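Local coordinates for NADH kinase POS5 (Saccharomyces cerevisiae, PDB 3AFO), which phosphorylates NADH, and less readily NAD(+), with ATP in mitochondria, supplying the NADPH used in antioxidant defence, at residues A[174-186]-A[193-205]. Sequence-based numbering, arbitrary orientation.
Sequences KCLHRTRLECHLK and SIVTHAMNDIFLH. With NAI (1,4-dihydronicotinamide adenine dinucleotide), chain C.
Leu181 and Ile202 are turned alike: CG of the first (chi1 -66°) and CG1 of the second (chi1 -64°) each sit beside the backbone N, anti to the carbonyl carbon. Together with its second torsion, this brings Ile202 CD1 to 3.7 Å from Leu181 CB. The Leu181 torsion in turn helps put its CD1 3.9 Å from Ile202 CD1. Cys183 turns its SG beside its own carbonyl carbon (chi1 176°), which brings SG to 3.9 Å from Ile202 CG2. Thr196 OG1 lies 3.4 Å from Cys183 CB on the same face.

Strands 181-186 and 194-198 form an antiparallel hairpin. The pairs Leu181-Ala198, Cys183-Thr196 and Leu185-Ile194 each exchange two N-H...O bonds, all six 2.9 Å long. On the other face, Val195 CG1 makes a CH-pi contact over the His184 ring, 4.2 Å from its centroid. Glu182 runs alongside His197, with Glu182 CG 3.8 Å from His197 CD2. The same CD2 lies over one face of the Arg180 guanidinium, which is salt-bridged to Glu322.

Past Ala198 the chain enters strand 201-205 of another sheet. One water donates to Met199 O where the two segments part; its very short leg to Thr179 O is doubtful. Asp304 accepts from the backbone N of Met199, Asn200 and Asp201, holding the turn. On the nicotinamide ribose, NAI O2D donates to Asp201 OD2 in a very short bond, and O3D lies close to OD1. The Asn200 amide lies beside N6A and N7A of the adenine; an alanine here would probably leave that polar edge without its side-chain partner.

Backbone bonds thus hold the hairpin, apolar contacts hold Ile202 against Leu181 and Cys183, and the turn at Met199-Asp201 carries polar groups to the dinucleotide.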
ATOM      1  N   LYS A 174      34.346 -14.639   2.507  1.00 27.91           N
ATOM      2  CA  LYS A 174      33.444 -14.675   1.358  1.00 28.05           C
ATOM      3  C   LYS A 174      32.715 -13.344   1.221  1.00 27.58           C
ATOM      4  O   LYS A 174      32.501 -12.641   2.216  1.00 27.25           O
ATOM      5  CB  LYS A 174      32.452 -15.824   1.493  1.00 28.20           C
ATOM      6  CG  LYS A 174      33.068 -17.183   1.187  1.00 30.60           C
ATOM      7  CD  LYS A 174      32.057 -18.291   1.356  1.00 33.84           C
ATOM      8  CE  LYS A 174      32.695 -19.646   1.174  1.00 35.50           C
ATOM      9  NZ  LYS A 174      31.660 -20.694   1.389  1.00 38.15           N
ATOM     10  N   CYS A 175      32.346 -13.009  -0.013  1.00 26.97           N
ATOM     11  CA  CYS A 175      31.734 -11.726  -0.337  1.00 26.23           C
ATOM     12  C   CYS A 175      30.413 -11.910  -1.078  1.00 25.86           C
ATOM     13  O   CYS A 175      30.260 -12.851  -1.865  1.00 25.15           O
ATOM     14  CB  CYS A 175      32.662 -10.913  -1.235  1.00 26.63           C
ATOM     15  SG  CYS A 175      34.155 -10.293  -0.432  1.00 26.92           S
ATOM     16  N   LEU A 176      29.485 -10.997  -0.810  1.00 24.74           N
ATOM     17  CA  LEU A 176      28.280 -10.828  -1.596  1.00 25.09           C
ATOM     18  C   LEU A 176      28.538  -9.787  -2.678  1.00 24.80           C
ATOM     19  O   LEU A 176      29.059  -8.685  -2.407  1.00 24.07           O
ATOM     20  CB  LEU A 176      27.125 -10.355  -0.698  1.00 25.29           C
ATOM     21  CG  LEU A 176      25.834  -9.870  -1.371  1.00 26.41           C
ATOM     22  CD1 LEU A 176      24.933 -11.061  -1.740  1.00 26.26           C
ATOM     23  CD2 LEU A 176      25.118  -8.893  -0.452  1.00 26.52           C
ATOM     24  N   HIS A 177      28.169 -10.140  -3.903  1.00 24.41           N
ATOM     25  CA  HIS A 177      28.238  -9.215  -5.020  1.00 24.83           C
ATOM     26  C   HIS A 177      27.008  -8.311  -5.061  1.00 24.37           C
ATOM     27  O   HIS A 177      25.871  -8.788  -4.990  1.00 24.86           O
ATOM     28  CB  HIS A 177      28.393  -9.972  -6.341  1.00 25.01           C
ATOM     29  CG  HIS A 177      28.455  -9.076  -7.528  1.00 28.22           C
ATOM     30  ND1 HIS A 177      29.596  -8.384  -7.872  1.00 31.41           N
ATOM     31  CD2 HIS A 177      27.512  -8.726  -8.434  1.00 30.77           C
ATOM     32  CE1 HIS A 177      29.358  -7.663  -8.952  1.00 31.82           C
ATOM     33  NE2 HIS A 177      28.100  -7.845  -9.308  1.00 31.88           N
ATOM     34  N   ARG A 178      27.243  -7.006  -5.133  1.00 23.67           N
ATOM     35  CA  ARG A 178      26.170  -6.029  -5.270  1.00 23.49           C
ATOM     36  C   ARG A 178      26.425  -5.256  -6.543  1.00 23.67           C
ATOM     37  O   ARG A 178      27.537  -4.776  -6.766  1.00 23.42           O
ATOM     38  CB  ARG A 178      26.130  -5.068  -4.079  1.00 23.27           C
ATOM     39  CG  ARG A 178      25.923  -5.708  -2.704  1.00 22.71           C
ATOM     40  CD  ARG A 178      25.902  -4.609  -1.626  1.00 22.99           C
ATOM     41  NE  ARG A 178      25.751  -5.098  -0.249  1.00 22.73           N
ATOM     42  CZ  ARG A 178      24.604  -5.519   0.291  1.00 23.21           C
ATOM     43  NH1 ARG A 178      23.484  -5.568  -0.432  1.00 22.17           N
ATOM     44  NH2 ARG A 178      24.583  -5.928   1.555  1.00 22.30           N
ATOM     45  N   THR A 179      25.396  -5.132  -7.374  0.50 23.67           N
ATOM     46  CA  THR A 179      25.510  -4.449  -8.660  0.50 23.74           C
ATOM     47  C   THR A 179      25.433  -2.932  -8.489  0.50 23.88           C
ATOM     48  O   THR A 179      24.977  -2.444  -7.455  0.50 24.06           O
ATOM     49  CB  THR A 179      24.417  -4.933  -9.633  0.50 23.78           C
ATOM     50  OG1 THR A 179      24.535  -4.235 -10.880  0.50 23.85           O
ATOM     51  CG2 THR A 179      23.053  -4.684  -9.042  0.50 23.63           C
ATOM     52  N   ARG A 180      25.896  -2.198  -9.501  1.00 23.85           N
ATOM     53  CA  ARG A 180      25.887  -0.738  -9.499  1.00 24.49           C
ATOM     54  C   ARG A 180      25.060  -0.212 -10.667  1.00 24.49           C
ATOM     55  O   ARG A 180      25.057  -0.810 -11.752  1.00 24.41           O
ATOM     56  CB  ARG A 180      27.308  -0.195  -9.665  1.00 25.14           C
ATOM     57  CG  ARG A 180      28.192  -0.270  -8.433  1.00 27.30           C
ATOM     58  CD  ARG A 180      29.450   0.590  -8.615  1.00 28.16           C
ATOM     59  NE  ARG A 180      30.348   0.041  -9.632  1.00 31.10           N
ATOM     60  CZ  ARG A 180      31.499   0.599 -10.013  1.00 32.53           C
ATOM     61  NH1 ARG A 180      31.918   1.732  -9.454  1.00 32.25           N
ATOM     62  NH2 ARG A 180      32.241   0.016 -10.952  1.00 32.70           N
ATOM     63  N   LEU A 181      24.382   0.913 -10.436  1.00 23.99           N
ATOM     64  CA  LEU A 181      23.723   1.668 -11.497  1.00 24.00           C
ATOM     65  C   LEU A 181      24.612   2.820 -11.982  1.00 24.36           C
ATOM     66  O   LEU A 181      25.485   3.310 -11.252  1.00 24.00           O
ATOM     67  CB  LEU A 181      22.380   2.230 -11.026  1.00 22.97           C
ATOM     68  CG  LEU A 181      21.229   1.282 -10.672  1.00 23.61           C
ATOM     69  CD1 LEU A 181      20.016   2.080 -10.205  1.00 22.89           C
ATOM     70  CD2 LEU A 181      20.854   0.396 -11.843  1.00 24.54           C
ATOM     71  N   GLU A 182      24.378   3.236 -13.220  1.00 24.32           N
ATOM     72  CA  GLU A 182      25.007   4.422 -13.779  1.00 24.96           C
ATOM     73  C   GLU A 182      23.937   5.443 -14.084  1.00 24.49           C
ATOM     74  O   GLU A 182      22.928   5.120 -14.713  1.00 24.95           O
ATOM     75  CB  GLU A 182      25.749   4.084 -15.069  1.00 25.12           C
ATOM     76  CG  GLU A 182      27.025   3.319 -14.880  1.00 27.75           C
ATOM     77  CD  GLU A 182      27.803   3.180 -16.187  1.00 30.50           C
ATOM     78  OE1 GLU A 182      27.438   3.831 -17.193  1.00 30.69           O
ATOM     79  OE2 GLU A 182      28.773   2.408 -16.205  1.00 31.81           O
ATOM     80  N   CYS A 183      24.143   6.665 -13.610  1.00 24.01           N
ATOM     81  CA  CYS A 183      23.291   7.789 -13.968  1.00 24.16           C
ATOM     82  C   CYS A 183      24.047   8.687 -14.950  1.00 24.53           C
ATOM     83  O   CYS A 183      25.147   9.157 -14.647  1.00 24.92           O
ATOM     84  CB  CYS A 183      22.897   8.582 -12.721  1.00 23.79           C
ATOM     85  SG  CYS A 183      21.933  10.063 -13.040  1.00 24.58           S
ATOM     86  N   HIS A 184      23.459   8.907 -16.122  1.00 24.69           N
ATOM     87  CA  HIS A 184      24.011   9.826 -17.119  1.00 25.15           C
ATOM     88  C   HIS A 184      23.128  11.067 -17.168  1.00 24.86           C
ATOM     89  O   HIS A 184      21.974  10.993 -17.600  1.00 24.82           O
ATOM     90  CB  HIS A 184      24.044   9.159 -18.498  1.00 25.52           C
ATOM     91  CG  HIS A 184      25.004   8.015 -18.599  1.00 26.79           C
ATOM     92  ND1 HIS A 184      24.935   6.904 -17.785  1.00 29.04           N
ATOM     93  CD2 HIS A 184      26.051   7.805 -19.429  1.00 28.01           C
ATOM     94  CE1 HIS A 184      25.906   6.067 -18.101  1.00 28.39           C
ATOM     95  NE2 HIS A 184      26.592   6.587 -19.100  1.00 29.65           N
ATOM     96  N   LEU A 185      23.644  12.196 -16.693  1.00 24.86           N
ATOM     97  CA  LEU A 185      22.894  13.449 -16.758  1.00 25.12           C
ATOM     98  C   LEU A 185      23.218  14.221 -18.032  1.00 26.06           C
ATOM     99  O   LEU A 185      24.379  14.542 -18.292  1.00 26.29           O
ATOM    100  CB  LEU A 185      23.147  14.311 -15.517  1.00 24.75           C
ATOM    101  CG  LEU A 185      22.589  15.744 -15.522  1.00 24.79           C
ATOM    102  CD1 LEU A 185      21.063  15.765 -15.504  1.00 24.56           C
ATOM    103  CD2 LEU A 185      23.127  16.550 -14.350  1.00 26.09           C
ATOM    104  N   LYS A 186      22.182  14.498 -18.820  0.50 26.45           N
ATOM    105  CA  LYS A 186      22.295  15.291 -20.039  0.50 27.00           C
ATOM    106  C   LYS A 186      21.502  16.575 -19.865  0.50 27.22           C
ATOM    107  O   LYS A 186      20.267  16.559 -19.919  0.50 27.42           O
ATOM    108  CB  LYS A 186      21.749  14.510 -21.233  0.50 26.95           C
ATOM    109  CG  LYS A 186      21.784  15.260 -22.564  0.50 27.55           C
ATOM    110  CD  LYS A 186      20.834  14.605 -23.561  0.50 27.56           C
ATOM    111  CE  LYS A 186      20.836  15.302 -24.912  0.50 28.23           C
ATOM    112  NZ  LYS A 186      19.468  15.277 -25.525  0.50 28.16           N
ATOM    113  N   SER A 193      27.554  14.498 -21.156  1.00 33.07           N
ATOM    114  CA  SER A 193      26.946  13.797 -20.032  1.00 32.98           C
ATOM    115  C   SER A 193      27.835  13.797 -18.799  1.00 32.27           C
ATOM    116  O   SER A 193      29.057  13.668 -18.894  1.00 31.98           O
ATOM    117  CB  SER A 193      26.553  12.364 -20.415  1.00 32.92           C
ATOM    118  OG  SER A 193      27.691  11.606 -20.772  1.00 35.41           O
ATOM    119  N   ILE A 194      27.192  13.963 -17.648  1.00 31.45           N
ATOM    120  CA  ILE A 194      27.832  13.845 -16.358  1.00 30.83           C
ATOM    121  C   ILE A 194      27.446  12.467 -15.797  1.00 30.34           C
ATOM    122  O   ILE A 194      26.260  12.194 -15.548  1.00 29.38           O
ATOM    123  CB  ILE A 194      27.370  14.977 -15.412  1.00 30.92           C
ATOM    124  CG1 ILE A 194      27.611  16.353 -16.066  1.00 31.71           C
ATOM    125  CG2 ILE A 194      28.067  14.849 -14.063  1.00 31.78           C
ATOM    126  CD1 ILE A 194      26.859  17.543 -15.425  1.00 32.05           C
ATOM    127  N   VAL A 195      28.445  11.603 -15.631  1.00 29.66           N
ATOM    128  CA  VAL A 195      28.228  10.223 -15.182  1.00 29.42           C
ATOM    129  C   VAL A 195      28.491  10.043 -13.680  1.00 29.11           C
ATOM    130  O   VAL A 195      29.525  10.448 -13.153  1.00 29.05           O
ATOM    131  CB  VAL A 195      29.075   9.215 -15.996  1.00 29.66           C
ATOM    132  CG1 VAL A 195      28.658   7.772 -15.694  1.00 28.97           C
ATOM    133  CG2 VAL A 195      28.964   9.506 -17.495  1.00 30.34           C
ATOM    134  N   THR A 196      27.534   9.430 -12.996  1.00 28.31           N
ATOM    135  CA  THR A 196      27.694   9.068 -11.594  1.00 27.45           C
ATOM    136  C   THR A 196      27.322   7.596 -11.392  1.00 27.12           C
ATOM    137  O   THR A 196      26.618   6.999 -12.215  1.00 26.84           O
ATOM    138  CB  THR A 196      26.850   9.972 -10.665  1.00 27.24           C
ATOM    139  OG1 THR A 196      25.519  10.085 -11.176  1.00 26.93           O
ATOM    140  CG2 THR A 196      27.452  11.373 -10.561  1.00 28.83           C
ATOM    141  N   HIS A 197      27.805   7.016 -10.298  1.00 26.38           N
ATOM    142  CA  HIS A 197      27.592   5.612 -10.007  1.00 25.73           C
ATOM    143  C   HIS A 197      26.875   5.433  -8.675  1.00 24.41           C
ATOM    144  O   HIS A 197      27.177   6.126  -7.705  1.00 23.91           O
ATOM    145  CB  HIS A 197      28.923   4.871 -10.025  1.00 26.59           C
ATOM    146  CG  HIS A 197      29.621   4.946 -11.348  1.00 29.00           C
ATOM    147  ND1 HIS A 197      30.292   6.074 -11.771  1.00 32.23           N
ATOM    148  CD2 HIS A 197      29.729   4.045 -12.351  1.00 30.54           C
ATOM    149  CE1 HIS A 197      30.788   5.862 -12.978  1.00 32.07           C
ATOM    150  NE2 HIS A 197      30.463   4.638 -13.351  1.00 32.69           N
ATOM    151  N   ALA A 198      25.918   4.506  -8.651  1.00 23.10           N
ATOM    152  CA  ALA A 198      25.036   4.325  -7.497  1.00 21.90           C
ATOM    153  C   ALA A 198      25.056   2.905  -6.972  1.00 21.56           C
ATOM    154  O   ALA A 198      24.891   1.947  -7.726  1.00 21.20           O
ATOM    155  CB  ALA A 198      23.598   4.740  -7.839  1.00 21.89           C
ATOM    156  N   MET A 199      25.224   2.782  -5.658  1.00 20.98           N
ATOM    157  CA  MET A 199      25.117   1.497  -4.984  1.00 20.95           C
ATOM    158  C   MET A 199      23.684   1.265  -4.472  1.00 20.03           C
ATOM    159  O   MET A 199      23.191   0.132  -4.475  1.00 19.85           O
ATOM    160  CB  MET A 199      26.113   1.476  -3.824  1.00 20.67           C
ATOM    161  CG  MET A 199      26.013   0.325  -2.900  1.00 23.49           C
ATOM    162  SD  MET A 199      27.446   0.336  -1.804  1.00 27.76           S
ATOM    163  CE  MET A 199      27.142  -1.211  -0.982  1.00 24.20           C
ATOM    164  N   ASN A 200      23.054   2.347  -4.024  1.00 19.33           N
ATOM    165  CA  ASN A 200      21.692   2.341  -3.492  1.00 18.58           C
ATOM    166  C   ASN A 200      20.689   2.764  -4.547  1.00 18.23           C
ATOM    167  O   ASN A 200      19.830   1.977  -4.981  1.00 17.80           O
ATOM    168  CB  ASN A 200      21.583   3.340  -2.339  1.00 18.07           C
ATOM    169  CG  ASN A 200      21.484   2.697  -0.977  1.00 18.07           C
ATOM    170  OD1 ASN A 200      21.230   3.402   0.006  1.00 20.61           O
ATOM    171  ND2 ASN A 200      21.674   1.384  -0.890  1.00 14.83           N
ATOM    172  N   ASP A 201      20.777   4.031  -4.928  1.00 17.96           N
ATOM    173  CA  ASP A 201      19.744   4.619  -5.746  1.00 18.24           C
ATOM    174  C   ASP A 201      20.105   5.907  -6.444  1.00 18.38           C
ATOM    175  O   ASP A 201      21.095   6.574  -6.116  1.00 18.46           O
ATOM    176  CB  ASP A 201      18.471   4.834  -4.906  1.00 18.30           C
ATOM    177  CG  ASP A 201      18.751   5.460  -3.546  1.00 19.16           C
ATOM    178  OD1 ASP A 201      19.680   6.301  -3.414  1.00 18.10           O
ATOM    179  OD2 ASP A 201      18.010   5.113  -2.599  1.00 18.26           O
ATOM    180  N   ILE A 202      19.262   6.244  -7.414  1.00 18.29           N
ATOM    181  CA  ILE A 202      19.267   7.520  -8.085  1.00 18.53           C
ATOM    182  C   ILE A 202      17.856   8.058  -7.929  1.00 18.88           C
ATOM    183  O   ILE A 202      16.880   7.355  -8.251  1.00 19.06           O
ATOM    184  CB  ILE A 202      19.612   7.350  -9.575  1.00 18.46           C
ATOM    185  CG1 ILE A 202      21.042   6.803  -9.701  1.00 18.25           C
ATOM    186  CG2 ILE A 202      19.437   8.696 -10.340  1.00 19.66           C
ATOM    187  CD1 ILE A 202      21.237   5.777 -10.816  1.00 20.35           C
ATOM    188  N   PHE A 203      17.724   9.282  -7.433  1.00 17.94           N
ATOM    189  CA  PHE A 203      16.373   9.846  -7.290  1.00 18.26           C
ATOM    190  C   PHE A 203      16.224  11.309  -7.625  1.00 17.80           C
ATOM    191  O   PHE A 203      17.178  12.081  -7.549  1.00 16.94           O
ATOM    192  CB  PHE A 203      15.710   9.496  -5.932  1.00 18.13           C
ATOM    193  CG  PHE A 203      16.435  10.011  -4.716  1.00 19.33           C
ATOM    194  CD1 PHE A 203      16.143  11.266  -4.189  1.00 20.86           C
ATOM    195  CD2 PHE A 203      17.353   9.217  -4.058  1.00 19.96           C
ATOM    196  CE1 PHE A 203      16.798  11.724  -3.041  1.00 22.33           C
ATOM    197  CE2 PHE A 203      18.007   9.676  -2.898  1.00 21.45           C
ATOM    198  CZ  PHE A 203      17.729  10.924  -2.401  1.00 19.60           C
ATOM    199  N   LEU A 204      15.013  11.643  -8.059  1.00 17.30           N
ATOM    200  CA  LEU A 204      14.605  12.989  -8.391  1.00 17.45           C
ATOM    201  C   LEU A 204      13.557  13.389  -7.362  1.00 18.28           C
ATOM    202  O   LEU A 204      12.714  12.572  -6.983  1.00 16.97           O
ATOM    203  CB  LEU A 204      14.017  13.027  -9.798  1.00 17.16           C
ATOM    204  CG  LEU A 204      15.009  12.720 -10.926  1.00 17.77           C
ATOM    205  CD1 LEU A 204      14.280  12.455 -12.237  1.00 17.19           C
ATOM    206  CD2 LEU A 204      16.003  13.888 -11.093  1.00 15.66           C
ATOM    207  N   HIS A 205      13.623  14.629  -6.888  1.00 18.48           N
ATOM    208  CA  HIS A 205      12.709  15.081  -5.844  1.00 19.05           C
ATOM    209  C   HIS A 205      12.477  16.584  -5.959  1.00 20.00           C
ATOM    210  O   HIS A 205      13.397  17.319  -6.316  1.00 19.85           O
ATOM    211  CB  HIS A 205      13.257  14.733  -4.463  1.00 19.17           C
ATOM    212  CG  HIS A 205      12.205  14.691  -3.397  1.00 20.23           C
ATOM    213  ND1 HIS A 205      11.658  15.831  -2.851  1.00 20.66           N
ATOM    214  CD2 HIS A 205      11.578  13.651  -2.801  1.00 18.76           C
ATOM    215  CE1 HIS A 205      10.741  15.495  -1.962  1.00 20.47           C
ATOM    216  NE2 HIS A 205      10.681  14.178  -1.904  1.00 19.41           N
TER
HETATM  217  PA  NAI C1001      20.960   9.157   5.670  1.00 37.38           P
HETATM  218  O1A NAI C1001      21.587   8.876   7.004  1.00 38.23           O
HETATM  219  O2A NAI C1001      20.216  10.594   5.550  1.00 37.53           O
HETATM  220  O5B NAI C1001      19.830   8.136   5.317  1.00 36.35           O
HETATM  221  C5B NAI C1001      20.104   6.837   5.534  1.00 32.42           C
HETATM  222  C4B NAI C1001      19.015   6.241   6.350  1.00 28.63           C
HETATM  223  O4B NAI C1001      18.629   5.158   5.462  1.00 26.51           O
HETATM  224  C3B NAI C1001      19.846   5.643   7.481  1.00 27.23           C
HETATM  225  O3B NAI C1001      18.978   5.234   8.540  1.00 26.14           O
HETATM  226  C2B NAI C1001      20.466   4.436   6.774  1.00 25.98           C
HETATM  227  O2B NAI C1001      20.797   3.398   7.687  1.00 29.14           O
HETATM  228  C1B NAI C1001      19.311   3.958   5.896  1.00 24.59           C
HETATM  229  N9A NAI C1001      19.809   3.235   4.692  1.00 22.58           N
HETATM  230  C8A NAI C1001      20.635   3.699   3.747  1.00 22.08           C
HETATM  231  N7A NAI C1001      20.843   2.735   2.836  1.00 20.73           N
HETATM  232  C5A NAI C1001      20.128   1.666   3.191  1.00 20.58           C
HETATM  233  C6A NAI C1001      19.932   0.393   2.654  1.00 20.36           C
HETATM  234  N6A NAI C1001      20.523  -0.007   1.509  1.00 17.25           N
HETATM  235  N1A NAI C1001      19.122  -0.456   3.317  1.00 19.23           N
HETATM  236  C2A NAI C1001      18.516  -0.114   4.444  1.00 19.36           C
HETATM  237  N3A NAI C1001      18.680   1.087   4.978  1.00 20.02           N
HETATM  238  C4A NAI C1001      19.479   1.989   4.379  1.00 21.24           C
HETATM  239  O3  NAI C1001      22.055   9.174   4.421  1.00 32.63           O
HETATM  240  PN  NAI C1001      23.069   7.963   4.129  1.00 31.78           P
HETATM  241  O1N NAI C1001      23.206   7.101   5.348  1.00 30.93           O
HETATM  242  O2N NAI C1001      24.212   8.604   3.447  1.00 30.09           O
HETATM  243  O5D NAI C1001      22.313   7.015   3.033  1.00 27.57           O
HETATM  244  C5D NAI C1001      21.844   7.559   1.810  1.00 23.07           C
HETATM  245  C4D NAI C1001      20.490   6.954   1.474  1.00 20.22           C
HETATM  246  O4D NAI C1001      19.509   7.671   2.258  1.00 19.40           O
HETATM  247  C3D NAI C1001      20.039   7.241   0.051  1.00 19.70           C
HETATM  248  O3D NAI C1001      20.619   6.307  -0.869  1.00 19.57           O
HETATM  249  C2D NAI C1001      18.511   7.041   0.176  1.00 18.44           C
HETATM  250  O2D NAI C1001      18.162   5.707  -0.225  1.00 17.36           O
HETATM  251  C1D NAI C1001      18.272   7.202   1.707  1.00 18.95           C
HETATM  252  N1N NAI C1001      17.218   8.211   1.892  1.00 19.37           N
HETATM  253  C2N NAI C1001      16.021   7.784   2.458  1.00 18.94           C
HETATM  254  C3N NAI C1001      14.968   8.663   2.646  1.00 18.50           C
HETATM  255  C7N NAI C1001      13.669   8.125   3.298  1.00 16.82           C
HETATM  256  O7N NAI C1001      12.705   8.849   3.535  1.00 18.02           O
HETATM  257  N7N NAI C1001      13.684   6.839   3.589  1.00 15.22           N
HETATM  258  C4N NAI C1001      15.121  10.001   2.259  1.00 19.61           C
HETATM  259  C5N NAI C1001      16.324  10.453   1.679  1.00 19.78           C
HETATM  260  C6N NAI C1001      17.383   9.564   1.482  1.00 19.20           C
HETATM  261  O   HOH W   1      24.223  -2.611  -5.073  1.00 27.08           O